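RagB/SusD domain protein (Flavobacterium johnsoniae, PDB 5J5U) binds chitin and, as a SusD homologue, probably captures chitin-derived oligosaccharides at the outer membrane for uptake. Local coordinates at residues G43-H48 and V443-L448; D145-F150 and V479-N484; R189-M194 and L333-S338; A193-E198 and S415-S420; L344-Y349 and W422-Y427. All coordinates share one frame; numbering follows the deposited sequence.

Contact 1: G43-H48 and V443-L448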
# COMPACT_ATOMS: atom_id res chain seq x y z
N GLY A 43 8.46 -1.30 -3.06
CA GLY A 43 8.37 -2.34 -4.06
C GLY A 43 9.58 -3.24 -4.15
O GLY A 43 9.43 -4.45 -4.38
N GLY A 44 10.77 -2.69 -3.99
CA GLY A 44 11.95 -3.53 -3.98
C GLY A 44 12.14 -4.25 -2.64
O GLY A 44 12.56 -5.41 -2.62
N PHE A 45 11.84 -3.57 -1.53
CA PHE A 45 12.00 -4.14 -0.19
C PHE A 45 11.14 -5.41 -0.05
O PHE A 45 11.59 -6.41 0.49
CB PHE A 45 11.60 -3.15 0.92
CG PHE A 45 12.49 -1.95 1.08
CD1 PHE A 45 13.70 -1.85 0.41
CD2 PHE A 45 12.10 -0.91 1.92
CE1 PHE A 45 14.51 -0.73 0.57
CE2 PHE A 45 12.90 0.22 2.08
CZ PHE A 45 14.11 0.31 1.41
N VAL A 46 9.90 -5.34 -0.51
CA VAL A 46 8.98 -6.45 -0.28
C VAL A 46 8.95 -7.39 -1.52
O VAL A 46 8.17 -8.31 -1.59
CB VAL A 46 7.58 -5.91 0.11
CG1 VAL A 46 6.73 -5.58 -1.15
CG2 VAL A 46 6.86 -6.87 1.02
N GLN A 47 9.88 -7.15 -2.45
CA GLN A 47 10.11 -8.03 -3.59
C GLN A 47 8.85 -8.24 -4.43
O GLN A 47 8.56 -9.35 -4.90
CB GLN A 47 10.69 -9.35 -3.10
CG GLN A 47 11.97 -9.16 -2.30
CD GLN A 47 12.71 -10.49 -1.96
OE1 GLN A 47 12.11 -11.57 -1.91
NE2 GLN A 47 14.02 -10.38 -1.72
N HIS A 48 8.10 -7.16 -4.61
CA HIS A 48 7.09 -7.10 -5.64
C HIS A 48 7.78 -7.05 -7.02
O HIS A 48 7.30 -7.67 -7.98
CB HIS A 48 6.21 -5.86 -5.45
CG HIS A 48 5.05 -6.08 -4.54
ND1 HIS A 48 4.25 -5.05 -4.10
CD2 HIS A 48 4.55 -7.20 -3.98
CE1 HIS A 48 3.30 -5.53 -3.31
NE2 HIS A 48 3.47 -6.84 -3.22
N VAL A 443 19.91 -7.01 5.11
CA VAL A 443 18.87 -6.75 6.11
C VAL A 443 17.81 -5.80 5.55
O VAL A 443 18.14 -4.68 5.12
CB VAL A 443 19.47 -6.13 7.38
CG1 VAL A 443 18.36 -5.90 8.42
CG2 VAL A 443 20.57 -7.04 7.95
N VAL A 444 16.54 -6.20 5.54
CA VAL A 444 15.55 -5.30 4.98
C VAL A 444 15.43 -4.02 5.84
O VAL A 444 15.28 -4.08 7.05
CB VAL A 444 14.18 -5.95 4.81
CG1 VAL A 444 13.23 -5.00 4.03
CG2 VAL A 444 14.32 -7.27 4.09
N PRO A 445 15.56 -2.86 5.20
CA PRO A 445 15.30 -1.60 5.90
C PRO A 445 13.91 -1.60 6.51
O PRO A 445 12.96 -2.05 5.86
CB PRO A 445 15.44 -0.56 4.79
CG PRO A 445 16.35 -1.21 3.79
CD PRO A 445 15.94 -2.64 3.79
N THR A 446 13.79 -1.08 7.73
CA THR A 446 12.51 -1.15 8.41
C THR A 446 11.83 0.22 8.57
O THR A 446 10.76 0.31 9.18
CB THR A 446 12.66 -1.84 9.78
OG1 THR A 446 13.84 -1.37 10.44
CG2 THR A 446 12.76 -3.37 9.58
N ARG A 447 12.44 1.26 8.01
CA ARG A 447 11.78 2.58 7.86
C ARG A 447 12.61 3.39 6.88
O ARG A 447 13.72 3.01 6.56
CB ARG A 447 11.66 3.32 9.20
CG ARG A 447 13.04 3.76 9.77
CD ARG A 447 12.94 4.45 11.15
NE ARG A 447 12.48 5.85 11.07
CZ ARG A 447 13.28 6.91 10.86
NH1 ARG A 447 14.58 6.75 10.70
NH2 ARG A 447 12.76 8.14 10.81
N LEU A 448 12.08 4.51 6.40
CA LEU A 448 12.91 5.48 5.70
C LEU A 448 13.17 6.65 6.67
O LEU A 448 12.53 6.74 7.74
CB LEU A 448 12.24 5.96 4.40
CG LEU A 448 11.97 4.87 3.35
CD1 LEU A 448 11.29 5.46 2.11
CD2 LEU A 448 13.25 4.13 2.94

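Contact 2: D145-F150 and V479-N484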
# COMPACT_ATOMS: atom_id res chain seq x y z
N ASP A 145 0.20 7.97 19.59
CA ASP A 145 -0.79 9.04 19.68
C ASP A 145 -1.37 9.34 18.30
O ASP A 145 -2.56 9.65 18.18
CB ASP A 145 -0.18 10.31 20.32
CG ASP A 145 0.33 10.06 21.73
OD1 ASP A 145 -0.28 9.25 22.43
OD2 ASP A 145 1.34 10.66 22.15
N ILE A 146 -0.55 9.27 17.26
CA ILE A 146 -1.02 9.54 15.90
C ILE A 146 -2.11 8.53 15.59
O ILE A 146 -3.16 8.88 15.07
CB ILE A 146 0.10 9.45 14.83
CG1 ILE A 146 1.19 10.52 15.05
CG2 ILE A 146 -0.47 9.60 13.43
CD1 ILE A 146 2.27 10.55 13.96
N TYR A 147 -1.86 7.29 15.95
CA TYR A 147 -2.82 6.22 15.72
C TYR A 147 -4.12 6.34 16.55
O TYR A 147 -5.21 6.05 16.03
CB TYR A 147 -2.15 4.87 15.97
CG TYR A 147 -1.68 4.23 14.69
CD1 TYR A 147 -0.56 4.71 13.99
CD2 TYR A 147 -2.39 3.16 14.14
CE1 TYR A 147 -0.14 4.11 12.81
CE2 TYR A 147 -1.98 2.57 12.97
CZ TYR A 147 -0.87 3.04 12.31
OH TYR A 147 -0.52 2.42 11.14
N ASN A 148 -4.01 6.73 17.83
CA ASN A 148 -5.22 6.99 18.63
C ASN A 148 -6.04 8.12 17.99
O ASN A 148 -7.27 8.08 17.95
CB ASN A 148 -4.89 7.37 20.08
CG ASN A 148 -4.45 6.17 20.90
OD1 ASN A 148 -4.84 5.03 20.61
ND2 ASN A 148 -3.63 6.41 21.93
N SER A 149 -5.34 9.13 17.49
CA SER A 149 -6.00 10.25 16.82
C SER A 149 -6.68 9.77 15.49
O SER A 149 -7.81 10.18 15.17
CB SER A 149 -4.99 11.38 16.60
OG SER A 149 -5.47 12.36 15.71
N PHE A 150 -6.02 8.86 14.77
CA PHE A 150 -6.64 8.22 13.59
C PHE A 150 -7.96 7.54 13.95
O PHE A 150 -8.99 7.74 13.29
CB PHE A 150 -5.72 7.15 12.97
CG PHE A 150 -4.52 7.70 12.22
CD1 PHE A 150 -4.47 9.02 11.81
CD2 PHE A 150 -3.45 6.86 11.92
CE1 PHE A 150 -3.38 9.49 11.13
CE2 PHE A 150 -2.34 7.35 11.24
CZ PHE A 150 -2.31 8.65 10.83
N VAL A 479 9.58 1.61 13.47
CA VAL A 479 8.44 2.44 13.84
C VAL A 479 7.79 1.72 15.02
O VAL A 479 8.03 0.54 15.24
CB VAL A 479 7.42 2.65 12.65
CG1 VAL A 479 8.12 3.26 11.46
CG2 VAL A 479 6.77 1.34 12.24
N TRP A 480 6.99 2.45 15.78
CA TRP A 480 6.42 1.98 17.05
C TRP A 480 5.63 0.68 16.96
O TRP A 480 5.73 -0.17 17.84
CB TRP A 480 5.54 3.11 17.64
CG TRP A 480 4.57 2.69 18.70
CD1 TRP A 480 4.84 2.42 20.01
CD2 TRP A 480 3.16 2.46 18.53
NE1 TRP A 480 3.70 2.05 20.66
CE2 TRP A 480 2.65 2.06 19.78
CE3 TRP A 480 2.29 2.56 17.44
CZ2 TRP A 480 1.30 1.75 19.97
CZ3 TRP A 480 0.94 2.26 17.63
CH2 TRP A 480 0.46 1.86 18.89
N TRP A 481 4.82 0.51 15.90
CA TRP A 481 3.97 -0.69 15.85
C TRP A 481 4.71 -1.95 15.39
O TRP A 481 4.17 -3.05 15.44
CB TRP A 481 2.73 -0.48 14.96
CG TRP A 481 2.89 0.09 13.56
CD1 TRP A 481 2.40 1.28 13.13
CD2 TRP A 481 3.53 -0.52 12.43
NE1 TRP A 481 2.69 1.46 11.81
CE2 TRP A 481 3.38 0.37 11.35
CE3 TRP A 481 4.17 -1.73 12.21
CZ2 TRP A 481 3.89 0.10 10.08
CZ3 TRP A 481 4.67 -2.01 10.95
CH2 TRP A 481 4.53 -1.09 9.90
N ASP A 482 5.93 -1.77 14.94
CA ASP A 482 6.78 -2.87 14.49
C ASP A 482 7.64 -3.39 15.66
O ASP A 482 8.72 -2.87 15.94
CB ASP A 482 7.61 -2.38 13.29
CG ASP A 482 8.63 -3.39 12.78
OD1 ASP A 482 8.69 -4.53 13.29
OD2 ASP A 482 9.36 -3.03 11.83
N VAL A 483 7.12 -4.39 16.35
CA VAL A 483 7.76 -4.88 17.58
C VAL A 483 8.31 -6.30 17.32
O VAL A 483 7.82 -7.31 17.83
CB VAL A 483 6.76 -4.78 18.81
CG1 VAL A 483 6.38 -3.31 19.11
CG2 VAL A 483 5.50 -5.56 18.60
N ASN A 484 9.41 -6.28 16.57
CA ASN A 484 9.90 -7.29 15.63
C ASN A 484 8.83 -8.36 15.37
O ASN A 484 8.43 -9.13 16.25
CB ASN A 484 11.21 -8.02 16.07
CG ASN A 484 12.09 -7.25 17.11
OD1 ASN A 484 13.05 -7.83 17.60
ND2 ASN A 484 11.63 -6.11 17.61

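Contact 3: R189-M194 and L333-S338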
# COMPACT_ATOMS: atom_id res chain seq x y z
N ARG A 189 -10.18 2.06 9.20
CA ARG A 189 -10.12 1.79 10.64
C ARG A 189 -9.63 0.38 10.92
O ARG A 189 -8.77 0.17 11.78
CB ARG A 189 -11.49 2.01 11.28
CG ARG A 189 -11.54 1.73 12.77
CD ARG A 189 -12.79 2.38 13.32
NE ARG A 189 -12.92 2.27 14.77
CZ ARG A 189 -13.89 2.84 15.46
NH1 ARG A 189 -14.81 3.56 14.83
NH2 ARG A 189 -13.94 2.71 16.78
N LEU A 190 -10.15 -0.58 10.15
CA LEU A 190 -9.71 -1.98 10.28
C LEU A 190 -8.23 -2.20 9.88
O LEU A 190 -7.52 -3.03 10.46
CB LEU A 190 -10.63 -2.88 9.44
CG LEU A 190 -10.37 -4.38 9.43
CD1 LEU A 190 -10.54 -4.97 10.81
CD2 LEU A 190 -11.30 -5.06 8.44
N ARG A 191 -7.80 -1.50 8.83
CA ARG A 191 -6.41 -1.56 8.39
C ARG A 191 -5.49 -1.08 9.52
O ARG A 191 -4.46 -1.71 9.83
CB ARG A 191 -6.22 -0.72 7.11
CG ARG A 191 -4.77 -0.50 6.72
CD ARG A 191 -4.61 0.58 5.67
NE ARG A 191 -4.93 0.09 4.34
CZ ARG A 191 -4.71 0.78 3.23
NH1 ARG A 191 -4.17 2.00 3.32
NH2 ARG A 191 -5.01 0.25 2.05
N LEU A 192 -5.85 0.04 10.13
CA LEU A 192 -5.07 0.58 11.25
C LEU A 192 -5.15 -0.37 12.46
O LEU A 192 -4.16 -0.58 13.17
CB LEU A 192 -5.56 1.99 11.58
CG LEU A 192 -5.38 2.94 10.39
CD1 LEU A 192 -6.17 4.20 10.53
CD2 LEU A 192 -3.92 3.28 10.16
N ALA A 193 -6.32 -0.96 12.69
CA ALA A 193 -6.48 -1.87 13.81
C ALA A 193 -5.56 -3.05 13.68
O ALA A 193 -4.87 -3.41 14.62
CB ALA A 193 -7.92 -2.35 13.93
N MET A 194 -5.54 -3.66 12.49
CA MET A 194 -4.66 -4.81 12.30
C MET A 194 -3.21 -4.38 12.39
O MET A 194 -2.36 -5.13 12.89
CB MET A 194 -4.95 -5.52 10.98
CG MET A 194 -6.34 -6.19 10.96
SD MET A 194 -6.74 -7.27 12.38
CE MET A 194 -7.51 -6.12 13.46
N LEU A 333 -5.63 1.95 -7.28
CA LEU A 333 -6.39 1.40 -6.16
C LEU A 333 -5.77 1.74 -4.79
O LEU A 333 -4.66 1.30 -4.49
CB LEU A 333 -6.50 -0.12 -6.32
CG LEU A 333 -7.25 -0.91 -5.23
CD1 LEU A 333 -8.69 -0.47 -5.15
CD2 LEU A 333 -7.17 -2.42 -5.48
N HIS A 334 -6.50 2.47 -3.95
CA HIS A 334 -6.02 2.86 -2.62
C HIS A 334 -6.38 1.88 -1.49
O HIS A 334 -5.53 1.49 -0.69
CB HIS A 334 -6.55 4.24 -2.24
CG HIS A 334 -5.92 5.35 -3.02
ND1 HIS A 334 -4.61 5.74 -2.84
CD2 HIS A 334 -6.42 6.17 -3.97
CE1 HIS A 334 -4.33 6.74 -3.65
NE2 HIS A 334 -5.42 7.02 -4.35
N VAL A 335 -7.67 1.55 -1.39
CA VAL A 335 -8.18 0.63 -0.37
C VAL A 335 -9.17 -0.32 -1.03
O VAL A 335 -9.95 0.10 -1.89
CB VAL A 335 -8.86 1.38 0.80
CG1 VAL A 335 -9.01 0.45 1.98
CG2 VAL A 335 -8.09 2.68 1.18
N SER A 336 -9.17 -1.58 -0.62
CA SER A 336 -9.89 -2.57 -1.39
C SER A 336 -10.80 -3.46 -0.56
O SER A 336 -10.64 -3.56 0.66
CB SER A 336 -8.90 -3.45 -2.15
OG SER A 336 -8.22 -4.32 -1.27
N TYR A 337 -11.76 -4.08 -1.24
CA TYR A 337 -12.67 -5.04 -0.60
C TYR A 337 -11.91 -6.32 -0.27
O TYR A 337 -12.08 -6.93 0.80
CB TYR A 337 -13.86 -5.34 -1.52
CG TYR A 337 -14.77 -6.42 -0.98
CD1 TYR A 337 -15.47 -6.24 0.20
CD2 TYR A 337 -14.94 -7.62 -1.66
CE1 TYR A 337 -16.30 -7.21 0.71
CE2 TYR A 337 -15.79 -8.61 -1.16
CZ TYR A 337 -16.46 -8.39 0.03
OH TYR A 337 -17.29 -9.35 0.55
N SER A 338 -11.03 -6.70 -1.19
CA SER A 338 -10.15 -7.84 -0.97
C SER A 338 -9.38 -7.66 0.33
O SER A 338 -9.36 -8.56 1.19
CB SER A 338 -9.19 -8.02 -2.15
OG SER A 338 -8.22 -9.02 -1.86

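Contact 4: A193-E198 and S415-S420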
# COMPACT_ATOMS: atom_id res chain seq x y z
N ALA A 193 -6.32 -0.96 12.69
CA ALA A 193 -6.48 -1.87 13.81
C ALA A 193 -5.56 -3.05 13.68
O ALA A 193 -4.87 -3.41 14.62
CB ALA A 193 -7.92 -2.35 13.93
N MET A 194 -5.54 -3.66 12.49
CA MET A 194 -4.66 -4.81 12.30
C MET A 194 -3.21 -4.38 12.39
O MET A 194 -2.36 -5.13 12.89
CB MET A 194 -4.95 -5.52 10.98
CG MET A 194 -6.34 -6.19 10.96
SD MET A 194 -6.74 -7.27 12.38
CE MET A 194 -7.51 -6.12 13.46
N ARG A 195 -2.91 -3.15 11.95
CA ARG A 195 -1.50 -2.77 11.93
C ARG A 195 -0.91 -2.70 13.35
O ARG A 195 0.28 -2.90 13.53
CB ARG A 195 -1.31 -1.44 11.18
CG ARG A 195 0.15 -1.20 10.80
CD ARG A 195 0.25 -0.58 9.41
NE ARG A 195 -0.21 -1.49 8.37
CZ ARG A 195 -0.74 -1.08 7.23
NH1 ARG A 195 -0.84 0.22 6.99
NH2 ARG A 195 -1.15 -1.97 6.32
N ILE A 196 -1.73 -2.42 14.36
CA ILE A 196 -1.23 -2.43 15.74
C ILE A 196 -1.54 -3.70 16.53
O ILE A 196 -1.56 -3.66 17.76
CB ILE A 196 -1.75 -1.22 16.55
CG1 ILE A 196 -3.28 -1.23 16.58
CG2 ILE A 196 -1.19 0.08 15.98
CD1 ILE A 196 -3.87 -0.17 17.47
N SER A 197 -1.72 -4.82 15.84
CA SER A 197 -2.07 -6.07 16.50
C SER A 197 -0.93 -6.56 17.38
O SER A 197 -1.17 -7.15 18.44
CB SER A 197 -2.42 -7.16 15.47
OG SER A 197 -1.29 -7.47 14.67
N GLU A 198 0.30 -6.31 16.96
CA GLU A 198 1.46 -6.80 17.69
C GLU A 198 1.83 -5.90 18.85
O GLU A 198 2.30 -6.38 19.90
CB GLU A 198 2.67 -6.96 16.75
CG GLU A 198 2.39 -7.85 15.56
CD GLU A 198 1.63 -9.12 15.94
OE1 GLU A 198 2.26 -10.09 16.43
OE2 GLU A 198 0.40 -9.16 15.74
N SER A 415 2.59 -0.73 -2.89
CA SER A 415 3.66 -1.42 -2.20
C SER A 415 3.94 -0.88 -0.80
O SER A 415 4.52 -1.60 0.01
CB SER A 415 4.95 -1.39 -3.03
OG SER A 415 4.78 -2.14 -4.21
N ILE A 416 3.55 0.36 -0.53
CA ILE A 416 3.71 0.92 0.80
C ILE A 416 2.97 0.04 1.83
O ILE A 416 3.53 -0.29 2.88
CB ILE A 416 3.22 2.37 0.86
CG1 ILE A 416 4.14 3.28 0.07
CG2 ILE A 416 3.13 2.87 2.32
CD1 ILE A 416 3.67 4.74 0.05
N GLU A 417 1.73 -0.36 1.50
CA GLU A 417 0.92 -1.19 2.40
C GLU A 417 1.47 -2.61 2.56
O GLU A 417 1.48 -3.15 3.64
CB GLU A 417 -0.52 -1.27 1.92
CG GLU A 417 -1.25 0.05 2.00
CD GLU A 417 -0.99 0.74 3.33
OE1 GLU A 417 -1.24 0.11 4.38
OE2 GLU A 417 -0.55 1.91 3.32
N ALA A 418 1.93 -3.20 1.47
CA ALA A 418 2.55 -4.50 1.53
C ALA A 418 3.82 -4.44 2.38
O ALA A 418 4.08 -5.36 3.14
CB ALA A 418 2.88 -4.98 0.15
N TYR A 419 4.62 -3.40 2.22
CA TYR A 419 5.85 -3.19 3.00
C TYR A 419 5.52 -3.09 4.49
O TYR A 419 6.21 -3.69 5.31
CB TYR A 419 6.59 -1.92 2.53
CG TYR A 419 7.82 -1.51 3.34
CD1 TYR A 419 8.83 -2.42 3.68
CD2 TYR A 419 7.99 -0.18 3.72
CE1 TYR A 419 9.96 -2.02 4.41
CE2 TYR A 419 9.11 0.24 4.44
CZ TYR A 419 10.09 -0.68 4.81
OH TYR A 419 11.19 -0.21 5.53
N SER A 420 4.46 -2.36 4.82
CA SER A 420 4.04 -2.28 6.23
C SER A 420 3.55 -3.64 6.76
O SER A 420 3.93 -4.06 7.87
CB SER A 420 2.96 -1.21 6.40
OG SER A 420 3.46 0.08 6.04

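Contact 5: L344-Y349 and W422-Y427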
# COMPACT_ATOMS: atom_id res chain seq x y z
N LEU A 344 -10.24 -9.14 7.87
CA LEU A 344 -11.26 -9.80 8.69
C LEU A 344 -10.94 -11.29 8.89
O LEU A 344 -11.21 -11.84 9.95
CB LEU A 344 -12.65 -9.61 8.09
CG LEU A 344 -13.15 -8.18 8.35
CD1 LEU A 344 -14.49 -7.89 7.70
CD2 LEU A 344 -13.16 -7.85 9.86
N ALA A 345 -10.33 -11.94 7.89
CA ALA A 345 -9.86 -13.32 8.07
C ALA A 345 -8.86 -13.38 9.23
O ALA A 345 -8.99 -14.24 10.12
CB ALA A 345 -9.22 -13.86 6.79
N GLU A 346 -7.89 -12.47 9.22
CA GLU A 346 -6.90 -12.48 10.30
C GLU A 346 -7.51 -12.17 11.68
O GLU A 346 -7.19 -12.84 12.67
CB GLU A 346 -5.75 -11.51 10.03
CG GLU A 346 -4.73 -11.50 11.17
CD GLU A 346 -3.54 -10.56 10.95
OE1 GLU A 346 -3.54 -9.80 9.96
OE2 GLU A 346 -2.62 -10.58 11.78
N ALA A 347 -8.38 -11.17 11.76
CA ALA A 347 -9.04 -10.86 13.03
C ALA A 347 -9.90 -12.04 13.52
O ALA A 347 -9.94 -12.33 14.72
CB ALA A 347 -9.87 -9.60 12.89
N ALA A 348 -10.58 -12.71 12.60
CA ALA A 348 -11.38 -13.89 12.92
C ALA A 348 -10.52 -14.96 13.54
O ALA A 348 -10.87 -15.52 14.57
CB ALA A 348 -12.06 -14.43 11.67
N TYR A 349 -9.38 -15.24 12.90
CA TYR A 349 -8.46 -16.26 13.39
C TYR A 349 -7.94 -15.95 14.78
O TYR A 349 -7.48 -16.84 15.50
CB TYR A 349 -7.27 -16.41 12.43
CG TYR A 349 -6.16 -17.26 12.98
CD1 TYR A 349 -6.25 -18.64 12.96
CD2 TYR A 349 -5.03 -16.69 13.54
CE1 TYR A 349 -5.24 -19.43 13.47
CE2 TYR A 349 -4.02 -17.48 14.05
CZ TYR A 349 -4.13 -18.84 14.01
OH TYR A 349 -3.13 -19.63 14.51
N TRP A 422 4.26 -6.59 5.70
CA TRP A 422 5.43 -7.43 5.87
C TRP A 422 6.20 -7.06 7.14
O TRP A 422 6.64 -7.96 7.88
CB TRP A 422 6.37 -7.36 4.66
CG TRP A 422 7.54 -8.28 4.87
CD1 TRP A 422 7.56 -9.62 4.66
CD2 TRP A 422 8.83 -7.92 5.38
NE1 TRP A 422 8.78 -10.13 4.98
CE2 TRP A 422 9.59 -9.11 5.42
CE3 TRP A 422 9.42 -6.72 5.79
CZ2 TRP A 422 10.91 -9.13 5.86
CZ3 TRP A 422 10.74 -6.73 6.23
CH2 TRP A 422 11.48 -7.93 6.25
N ARG A 423 6.35 -5.76 7.42
CA ARG A 423 7.09 -5.38 8.63
C ARG A 423 6.36 -5.90 9.88
O ARG A 423 6.99 -6.45 10.78
CB ARG A 423 7.32 -3.87 8.70
CG ARG A 423 8.58 -3.41 7.87
CD ARG A 423 8.74 -1.89 7.87
NE ARG A 423 7.58 -1.22 7.26
CZ ARG A 423 7.29 0.07 7.44
NH1 ARG A 423 8.05 0.86 8.20
NH2 ARG A 423 6.21 0.57 6.84
N ARG A 424 5.03 -5.76 9.90
CA ARG A 424 4.22 -6.21 11.03
C ARG A 424 4.25 -7.72 11.21
O ARG A 424 4.57 -8.19 12.29
CB ARG A 424 2.76 -5.76 10.88
CG ARG A 424 1.87 -6.26 11.99
CD ARG A 424 0.42 -5.78 11.86
NE ARG A 424 -0.26 -6.30 10.67
CZ ARG A 424 -1.02 -7.39 10.65
NH1 ARG A 424 -1.19 -8.11 11.75
NH2 ARG A 424 -1.59 -7.78 9.53
N THR A 425 3.95 -8.47 10.15
CA THR A 425 3.76 -9.93 10.28
C THR A 425 4.99 -10.80 9.96
O THR A 425 5.06 -11.94 10.39
CB THR A 425 2.59 -10.43 9.37
OG1 THR A 425 2.99 -10.36 7.98
CG2 THR A 425 1.34 -9.60 9.57
N GLY A 426 5.95 -10.28 9.19
CA GLY A 426 7.06 -11.10 8.74
C GLY A 426 6.71 -12.02 7.56
O GLY A 426 7.53 -12.86 7.14
N TYR A 427 5.49 -11.86 7.05
CA TYR A 427 4.97 -12.63 5.92
C TYR A 427 4.72 -11.73 4.72
O TYR A 427 4.28 -10.58 4.88
CB TYR A 427 3.67 -13.31 6.32
CG TYR A 427 3.86 -14.48 7.27
CD1 TYR A 427 4.77 -15.49 7.00
CD2 TYR A 427 3.14 -14.55 8.46
CE1 TYR A 427 4.94 -16.56 7.89
CE2 TYR A 427 3.31 -15.61 9.34
CZ TYR A 427 4.20 -16.60 9.05
OH TYR A 427 4.35 -17.63 9.95

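Contact 1: G43-H48 and V443-L448
Phe45 reaches over to Val444, Pro445 and Leu448, and almost every step out along its side chain finds a partner. Phe45 CB lies 4.0 Å from Val444 CG1, the branch that the valine holds anti to its own backbone N. At the ring, Phe45 CE1 is 3.7 Å from Pro445 CG, and the tip, Phe45 CZ, is 3.6 Å from that same CG. The proline sits over one face, a CH-pi contact in which CG is 4.0 Å from the centroid of the Phe45 ring and 28° off its normal. The phenylalanine is the last residue of helix 31-45, which ends in a Schellman motif with Gln47, at positive phi, as the C-prime residue; its two backbone bonds, His48 N to Gly43 O and Gln47 N to Gly44 O, are both weak. Pro445 belongs to the loop between helices 415-425 and 452-457, and its carbonyl O is taken by Tyr419 OH. At the ring's edge, close to its plane, Phe45 CE2 meets Leu448 CD2 at 4.0 Å.

Contact 2: D145-F150 and V479-N484
Trp481 holds CG between its backbone N and carbonyl carbon (chi1 50°), which swings the indole toward helix 143-160, while Tyr147, with chi1 at -98° away from the usual staggered values, sends its ring to meet it. The pyrrole side of the indole does the touching: Trp481 CD1 lies 3.8 Å from Tyr147 CZ, and the two rings meet obliquely, planes 70° apart and centroids 5.4 Å apart. Trp480 adds a lighter contact nearer the helix, its CZ3 4.4 Å from Tyr147 CB. Both tryptophans are the central residues of a type I beta turn from Val479 to Asp482, close to the C-terminus, so this final turn of chain is laid against helix 143-160. Asp117, on helix 98-119, gathers the polar ends, since its OD1 is hydrogen-bonded to Tyr147 OH and to Trp481 NE1. A leucine at Tyr147 would probably leave Asp117 without one of its partners and open a gap beside the indole. On the tyrosine's ring, Phe150 CD2 lies 4.1 Å above the plane, over its centre.

Contact 3: R189-M194 and L333-S338
The guanidinium of Arg191 is met at its edge by the carbonyl O of His334, slightly tilted from its plane, while the two methyls of Val335 approach NH2 from the strand side, CG1 obliquely and each 4.0 Å from Arg191 NH2. The edge contact is a single hydrogen bond, Arg191 NH2 to His334 O at 3.1 Å with an N-H...O angle of 150°; the donor lies in the carbonyl plane. Arg191 CG stands anti to the backbone N, carrying the chain away from helix 178-195, and the bend at chi3 (-79°) then turns the guanidinium to the strand. The imidazole of His334 leads away, so this residue contributes its backbone and not its ring. Two further partners hold the other nitrogens: NE makes a salt bridge to Glu339 OE2, and NH1 is hydrogen-bonded to Gln113 OE1. Arg191 is buried, and the salt bridge to Glu339 probably offsets much of its charge. A methionine in place of Arg191 would probably leave the His334 carbonyl without this donor and the Glu339 carboxylate without this cationic mate. The arginine thus bridges a helix to the link from the strand around 332-335, paired antiparallel with 224-226, to helix 337-349, whose N-cap is Ser336, its OG bonded to Glu339 N: a strand-to-helix junction set into the helical core of a SusD-like fold.

Contact 4: A193-E198 and S415-S420
Arg195 and Ser420 bring the last turn of helix 178-195 up to helix 415-425, CA of Arg195 and CA of Ser420 8.0 Å apart. This is a helix-helix junction built on a buried salt bridge. Arg195 grips Glu417 end-on with NH1 and NH2, but both nitrogens converge on one oxygen: Arg195 NH1 to Glu417 OE1 is 2.6 Å and NH2 to OE1 is 2.8 Å. Neither bond is straight, the N-H...O angles being 139° and 131°. NH1 arrives on the syn lone pair of OE1, whereas NH2 meets that oxygen nearly along its C-O axis; the two flat groups are turned 32° from each other. Glu417 bends at chi2 to bring its carboxylate round to the arginine, and its other oxygen, OE2, is hydrogen-bonded to Gln113. Asp117 forms a second salt bridge to Arg195 NH1, so the buried positive charge probably finds its balance in two carboxylates. Ser420 offers carbon rather than its hydroxyl: CB lies over the centre of the guanidinium face, 3.7 Å from Arg195 NE.

Contact 5: L344-Y349 and W422-Y427
A buried two-pronged salt bridge joins helix 337-349 to the C-terminal end of helix 415-425, pairing Glu346 with Arg424. Their side chains come from opposite directions and meet end-on, one nitrogen to each oxygen: Arg424 NH2 to Glu346 OE1 at 2.8 Å, and Arg424 NH1 to Glu346 OE2 at 2.9 Å. Both bonds are fairly straight, at 160° and 172°, and the two planes, 28° apart, are nearly coplanar. Glu346 is fully extended, CG anti to the backbone N, whereas Arg424 runs straight as far as CD and then bends at chi3 to present its edge. Over the centre of the guanidinium lies Thr425 CG2, 3.3 Å above the plane. Further partners probably limit how the groups can turn: Arg350 pairs with Glu346 OE2, Ser197 OG bonds to Arg424 NH1, and Asn421 OD1 to Arg424 NH2. The helix ends at Thr425, and Gly426 follows at a positive phi that calls for glycine; Thr425 OG1 accepts from Tyr427 N at 3.1 Å, an ST turn at the C-terminus of helix 415-425.

Overall arrangement
From the N terminus, helix 31-45 opens contact 1, the first loop to begin, which closes only at 443-448. Contact 2 opens on helix 143-160 and closes at the C-terminal tail, so it crosses contact 1. Contacts 3, 4 and 5 nest inside both loops. Contacts 3 and 4 start from helix 178-195 and touch through Arg191 and Glu417; the former closes early, at strand 332-335 and helix 337-349, the latter at helix 415-425. Contact 5 follows contact 3 in series, reuses helix 337-349, and crosses contact 4, with which it shares helix 415-425. That helix also touches the 443-448 loop through Tyr419 and Arg423 and the tail through Arg423.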